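Local coordinates for iron-sulfur cluster assembly scaffold protein NifU (Fervidobacterium islandicum, PDB 6A6F), which probably acts as a SufU-type scaffold or sulfur-transfer partner in iron-sulfur cluster assembly by the SUF system, and carries a bound zinc ion, at the interface of chains A and B. Coordinates in Å, arbitrary orientation; residue numbers count along the deposited sequence, not the author numbering. Chains: chain A/B, Iron-sulfur cluster assembly scaffold protein NifU.

The interface of chains A and B. Residues chain A 6, 62-63, 120; chain B 11, 15.
Helix 8-15 of chain B sets B:Met11 and B:Lys15 against A:Tyr6, a loop residue of the other NifU-like copy, in one patch of a two-fold symmetric interface, repeated with the chains exchanged, that the structure alone does not establish as the biological dimer. It illustrates how a phenol can serve as an apolar platform and a polar junction at once. B:Met11 takes the platform: its chain bends at chi2 (-50°) and chi3 (-58°), bringing the methyl CE over the centre of the A:Tyr6 ring, 3.6 Å from the centroid, in a CH-pi contact. Nearer its backbone, CB of B:Met11 packs 3.6 Å from CE2 of A:Tyr6, and CB of A:Ala63, at the start of helix 63-76, comes to 4.2 Å from CE of B:Met11, at the margin of contact.

The junction is the phenol oxygen. NZ of B:Lys15 donates to OH of A:Tyr6 at 3.0 Å, meeting it tip to tip. Bends at chi3 and chi4 fold the lysine back on its own helix, where NZ also donates to B:Met11 O at 2.9 Å, from above the carbonyl plane. From within chain A, A:Arg120 of helix 118-135 grips the same phenol oxygen end-on with two nitrogens: NH2 lies 2.8 Å from OH of A:Tyr6 along a fairly straight bond (162° at H), NH1 3.3 Å from that OH. Two donors that are probably charged would tend to polarise the phenol and favour its ionised form; the oxygen they share may offset the repulsion between A:Arg120 NH2 and B:Lys15 NZ, 4.2 Å apart. The oxygen lies in the guanidinium plane, and so does SG of the zinc ligand A:Cys62, to which NH1 makes a weak bond.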
# COMPACT_ATOMS: atom_id res chain seq x y z
N TYR A 6 12.84 3.43 2.82
CA TYR A 6 11.72 3.04 3.68
C TYR A 6 12.07 2.98 5.15
O TYR A 6 12.31 1.90 5.66
CB TYR A 6 11.16 1.68 3.22
CG TYR A 6 10.59 1.73 1.80
CD1 TYR A 6 9.45 2.48 1.51
CD2 TYR A 6 11.21 1.07 0.76
CE1 TYR A 6 8.94 2.54 0.23
CE2 TYR A 6 10.71 1.10 -0.53
CZ TYR A 6 9.58 1.83 -0.80
OH TYR A 6 9.11 1.88 -2.08
N CYS A 62 1.76 3.59 -2.99
CA CYS A 62 2.96 3.17 -2.32
C CYS A 62 3.05 3.63 -0.82
O CYS A 62 2.24 4.44 -0.30
CB CYS A 62 4.16 3.66 -3.12
SG CYS A 62 4.61 5.40 -3.00
N ALA A 63 4.05 3.10 -0.12
CA ALA A 63 4.26 3.45 1.25
C ALA A 63 4.62 4.92 1.49
O ALA A 63 4.25 5.49 2.52
CB ALA A 63 5.33 2.53 1.85
N ARG A 120 10.45 9.34 -6.42
CA ARG A 120 9.67 9.25 -5.18
C ARG A 120 9.24 10.61 -4.61
O ARG A 120 8.34 10.69 -3.79
CB ARG A 120 10.40 8.42 -4.12
CG ARG A 120 10.95 7.11 -4.63
CD ARG A 120 9.93 6.31 -5.46
NE ARG A 120 8.78 5.89 -4.67
CZ ARG A 120 8.73 4.81 -3.92
NH1 ARG A 120 7.64 4.56 -3.23
NH2 ARG A 120 9.79 4.01 -3.79
N MET B 11 9.32 -4.77 -0.89
CA MET B 11 8.95 -3.43 -1.40
C MET B 11 8.87 -3.35 -2.92
O MET B 11 7.97 -2.67 -3.44
CB MET B 11 9.87 -2.38 -0.79
CG MET B 11 9.82 -2.40 0.73
SD MET B 11 8.16 -2.36 1.52
CE MET B 11 7.57 -0.81 0.81
N LYS B 15 4.83 -2.73 -4.82
CA LYS B 15 4.53 -1.66 -5.75
C LYS B 15 4.18 -2.13 -7.19
O LYS B 15 3.71 -1.32 -7.98
CB LYS B 15 5.76 -0.76 -5.89
CG LYS B 15 6.09 0.02 -4.67
CD LYS B 15 7.03 1.18 -5.07
CE LYS B 15 8.42 0.72 -5.41
NZ LYS B 15 8.96 -0.09 -4.28